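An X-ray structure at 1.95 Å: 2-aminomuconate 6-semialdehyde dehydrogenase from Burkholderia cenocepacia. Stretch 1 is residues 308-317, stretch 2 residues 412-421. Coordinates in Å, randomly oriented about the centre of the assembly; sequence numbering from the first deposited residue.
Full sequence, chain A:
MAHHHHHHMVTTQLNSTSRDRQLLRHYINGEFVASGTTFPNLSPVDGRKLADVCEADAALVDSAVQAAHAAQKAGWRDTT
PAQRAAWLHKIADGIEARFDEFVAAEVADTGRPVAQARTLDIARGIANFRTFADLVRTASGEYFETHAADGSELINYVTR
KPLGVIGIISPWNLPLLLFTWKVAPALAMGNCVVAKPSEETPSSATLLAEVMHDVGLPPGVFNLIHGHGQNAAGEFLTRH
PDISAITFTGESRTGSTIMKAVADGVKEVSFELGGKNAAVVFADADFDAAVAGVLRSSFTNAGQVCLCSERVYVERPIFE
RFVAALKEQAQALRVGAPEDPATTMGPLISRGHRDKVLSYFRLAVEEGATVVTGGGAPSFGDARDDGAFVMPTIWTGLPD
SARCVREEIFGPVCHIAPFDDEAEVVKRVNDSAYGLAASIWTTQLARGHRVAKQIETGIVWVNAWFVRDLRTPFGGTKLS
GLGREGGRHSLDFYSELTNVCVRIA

Stretch 1, residues 308-317: CSERVYVERP
Stretch 2 412-421: PVCHIAPFDD

Two strands, 413-419 and one that ends at Glu315, run side by side in the same direction, their axes inclined by 35° and 4.4 Å apart at closest approach. The register is Arg311 with His415, Val312 with Ile416, Tyr313 with Ala417, Val314 with Pro418 and Glu315 with Phe419, with CA-CA separations of 4.6 to 5.1 Å. Between them 794 Å² is buried, both sides summed.

The strand opens with Val413 (phi/psi -152/147, chi1 p). Cys414 (-144/148, chi1 p) packs its CB 3.9 Å from Val312 CG2, an apolar contact, while its CA approaches Glu310 O at 3.4 Å in a CA-H...O contact. Glu310, at -97/-11, departs from extended geometry.

The parallel ladder begins at His415 (-100/140, chi1 t, chi2 -89°). Its N donates to Glu310 O at 3.0 Å, and its O accepts from Val312 N at 2.7 Å. His415 ND1 also hydrogen-bonds water 1 at 2.9 Å; that water donates to Val312 O at 3.2 Å, tying the imidazole to the neighbouring backbone.

Ile416 (-118/129, chi1 m, chi2 t) shares a face with Val312 and Val314, both chi1 t. Branched aliphatic side chains suit this extended backbone: Ile416 CG1 meets Val312 CB at 4.1 Å, and Ile416 CG2 meets Val314 CG2 at 3.7 Å. Ala417 (-127/152) returns to the face of Tyr313 (chi1 m, chi2 -81°), its small CB 4.1 Å from Tyr313 CD1. Ala417 N donates to Val312 O and Ala417 O accepts from Val314 N, each at 2.9 Å.

Pro418 (-81/153, C-gamma endo) lacks an amide hydrogen, but none is needed here: on this strand the donors to stretch 1 are the N atoms of His415, Ala417 and Phe419. Its CA reaches Val314 O at 3.1 Å, and its ring lies over one face of the Arg316 guanidinium, with Pro418 CG 3.5 Å from Arg316 NH1.

Phe419 (-134/163, chi1 p, chi2 -87°) donates from N to Val314 O at 3.0 Å and accepts at O from Arg316 N at 2.8 Å. Its CB lies on the face of Tyr313 and Glu315, but the end of the ring comes nearer to stretch 1: Glu315 CB (chi1 t) lies 4.0 Å from the Phe419 ring centroid, a CH-pi contact, and Tyr313 CB is 3.8 Å from Phe419 CD1.

Asp420 (-110/-32, chi1 m) points CB away, but its carboxylate returns to form a two-pronged salt bridge with Arg316 (chi1 t, chi2 t, chi3 m): Arg316 NE to Asp420 OD1 2.8 Å, Arg316 NH2 to Asp420 OD2 3.1 Å. Water 2 donates to Glu315 OE2 at 2.6 Å and Asp420 O at 2.9 Å. Asp421 (chi1 p) N-caps the following helix.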

# COMPACT_ATOMS: atom_id res chain seq x y z
N CYS A 308 27.58 15.74 1.14
CA CYS A 308 28.45 16.34 2.18
C CYS A 308 27.94 17.67 2.67
O CYS A 308 27.24 18.39 1.95
CB CYS A 308 29.91 16.51 1.69
SG CYS A 308 30.78 14.92 1.77
N SER A 309 28.25 17.98 3.93
CA SER A 309 27.85 19.22 4.54
C SER A 309 28.94 20.27 4.31
O SER A 309 29.97 20.24 4.98
CB SER A 309 27.61 19.03 6.06
OG SER A 309 28.82 18.59 6.69
N GLU A 310 28.70 21.22 3.40
CA GLU A 310 29.66 22.30 3.21
C GLU A 310 29.25 23.55 3.98
O GLU A 310 30.07 24.46 4.09
CB GLU A 310 29.83 22.61 1.68
CG GLU A 310 30.53 21.43 1.00
CD GLU A 310 30.95 21.71 -0.49
OE1 GLU A 310 30.57 22.77 -1.05
OE2 GLU A 310 31.66 20.87 -1.06
N ARG A 311 28.02 23.60 4.52
CA ARG A 311 27.58 24.67 5.44
C ARG A 311 27.29 23.98 6.77
O ARG A 311 26.71 22.89 6.80
CB ARG A 311 26.29 25.41 4.99
CG ARG A 311 26.37 26.06 3.59
CD ARG A 311 25.05 26.76 3.24
NE ARG A 311 24.01 25.80 2.78
CZ ARG A 311 22.70 25.97 2.99
NH1 ARG A 311 22.28 27.02 3.71
NH2 ARG A 311 21.81 25.10 2.52
N VAL A 312 27.74 24.60 7.85
CA VAL A 312 27.40 24.14 9.21
C VAL A 312 26.86 25.33 10.00
O VAL A 312 27.44 26.42 9.93
CB VAL A 312 28.63 23.53 9.96
CG1 VAL A 312 28.20 22.94 11.34
CG2 VAL A 312 29.28 22.44 9.09
N TYR A 313 25.74 25.13 10.73
CA TYR A 313 25.22 26.17 11.62
C TYR A 313 25.15 25.64 13.05
O TYR A 313 24.53 24.63 13.30
CB TYR A 313 23.82 26.66 11.20
CG TYR A 313 23.76 27.20 9.75
CD1 TYR A 313 24.17 28.49 9.44
CD2 TYR A 313 23.27 26.40 8.74
CE1 TYR A 313 24.09 28.99 8.10
CE2 TYR A 313 23.20 26.87 7.39
CZ TYR A 313 23.62 28.16 7.10
OH TYR A 313 23.50 28.54 5.80
N VAL A 314 25.79 26.35 13.98
CA VAL A 314 25.89 25.87 15.37
C VAL A 314 25.31 26.95 16.28
O VAL A 314 25.60 28.13 16.12
CB VAL A 314 27.36 25.56 15.75
CG1 VAL A 314 27.48 25.07 17.20
CG2 VAL A 314 27.94 24.51 14.77
N GLU A 315 24.46 26.54 17.21
CA GLU A 315 23.81 27.49 18.09
C GLU A 315 24.90 28.22 18.91
O GLU A 315 25.84 27.59 19.41
CB GLU A 315 22.78 26.81 18.99
CG GLU A 315 21.83 27.78 19.63
CD GLU A 315 20.77 27.05 20.49
OE1 GLU A 315 20.66 25.80 20.41
OE2 GLU A 315 20.09 27.74 21.25
N ARG A 316 24.75 29.53 19.05
CA ARG A 316 25.85 30.37 19.54
C ARG A 316 26.50 29.92 20.88
O ARG A 316 27.71 30.00 20.99
CB ARG A 316 25.39 31.84 19.65
CG ARG A 316 26.52 32.84 19.76
CD ARG A 316 26.00 34.25 19.81
NE ARG A 316 25.25 34.60 18.61
CZ ARG A 316 25.81 35.00 17.47
NH1 ARG A 316 27.12 35.05 17.35
NH2 ARG A 316 25.04 35.32 16.44
N PRO A 317 25.73 29.44 21.89
CA PRO A 317 26.46 29.11 23.13
C PRO A 317 27.52 27.99 23.03
O PRO A 317 28.41 27.95 23.87
CB PRO A 317 25.34 28.68 24.09
CG PRO A 317 24.14 29.34 23.59
CD PRO A 317 24.27 29.35 22.09
N PRO A 412 36.94 18.89 0.50
CA PRO A 412 36.94 18.64 1.96
C PRO A 412 36.95 19.94 2.72
O PRO A 412 37.98 20.38 3.23
CB PRO A 412 38.25 17.85 2.20
CG PRO A 412 39.21 18.44 1.09
CD PRO A 412 38.28 18.68 -0.11
N VAL A 413 35.78 20.55 2.79
CA VAL A 413 35.66 21.86 3.38
C VAL A 413 34.25 22.04 3.96
O VAL A 413 33.27 21.45 3.48
CB VAL A 413 35.98 22.96 2.33
CG1 VAL A 413 34.93 22.98 1.18
CG2 VAL A 413 36.12 24.31 2.97
N CYS A 414 34.18 22.80 5.05
CA CYS A 414 32.90 23.26 5.56
C CYS A 414 33.13 24.66 6.10
O CYS A 414 34.21 24.96 6.61
CB CYS A 414 32.35 22.33 6.67
SG CYS A 414 33.41 22.06 8.11
N HIS A 415 32.09 25.49 5.99
CA HIS A 415 32.03 26.77 6.68
C HIS A 415 31.13 26.58 7.94
O HIS A 415 30.10 25.93 7.88
CB HIS A 415 31.47 27.87 5.76
CG HIS A 415 31.25 29.18 6.46
ND1 HIS A 415 30.06 29.49 7.10
CD2 HIS A 415 32.06 30.25 6.63
CE1 HIS A 415 30.16 30.70 7.65
NE2 HIS A 415 31.36 31.17 7.39
N ILE A 416 31.50 27.18 9.06
CA ILE A 416 30.68 27.10 10.31
C ILE A 416 30.22 28.51 10.70
O ILE A 416 31.05 29.44 10.76
CB ILE A 416 31.51 26.44 11.46
CG1 ILE A 416 32.24 25.21 10.88
CG2 ILE A 416 30.60 26.02 12.71
CD1 ILE A 416 33.08 24.41 11.82
N ALA A 417 28.91 28.69 10.95
CA ALA A 417 28.38 29.99 11.42
C ALA A 417 27.56 29.77 12.67
O ALA A 417 27.02 28.69 12.85
CB ALA A 417 27.52 30.68 10.37
N PRO A 418 27.49 30.80 13.54
CA PRO A 418 26.59 30.73 14.70
C PRO A 418 25.15 31.06 14.35
O PRO A 418 24.96 31.85 13.42
CB PRO A 418 27.15 31.80 15.64
CG PRO A 418 27.69 32.85 14.67
CD PRO A 418 28.24 32.07 13.49
N PHE A 419 24.18 30.52 15.09
CA PHE A 419 22.81 31.00 14.99
C PHE A 419 22.23 31.19 16.39
O PHE A 419 22.77 30.67 17.38
CB PHE A 419 21.94 30.04 14.13
CG PHE A 419 21.60 28.72 14.77
CD1 PHE A 419 22.47 27.64 14.65
CD2 PHE A 419 20.39 28.53 15.42
CE1 PHE A 419 22.17 26.39 15.19
CE2 PHE A 419 20.06 27.28 16.01
CZ PHE A 419 20.95 26.20 15.90
N ASP A 420 21.14 31.95 16.49
CA ASP A 420 20.53 32.22 17.79
C ASP A 420 19.18 31.57 18.03
O ASP A 420 18.85 31.30 19.18
CB ASP A 420 20.39 33.74 17.97
CG ASP A 420 21.73 34.42 18.00
OD1 ASP A 420 22.54 34.07 18.89
OD2 ASP A 420 21.99 35.24 17.08
N ASP A 421 18.37 31.38 17.01
CA ASP A 421 17.11 30.70 17.24
C ASP A 421 16.59 29.81 16.09
O ASP A 421 17.08 29.82 14.93
CB ASP A 421 16.02 31.70 17.66
CG ASP A 421 15.78 32.78 16.63
OD1 ASP A 421 15.13 32.47 15.61
OD2 ASP A 421 16.18 33.95 16.88
O HOH W 1 27.63 28.00 7.21
O HOH W 2 20.49 30.31 21.30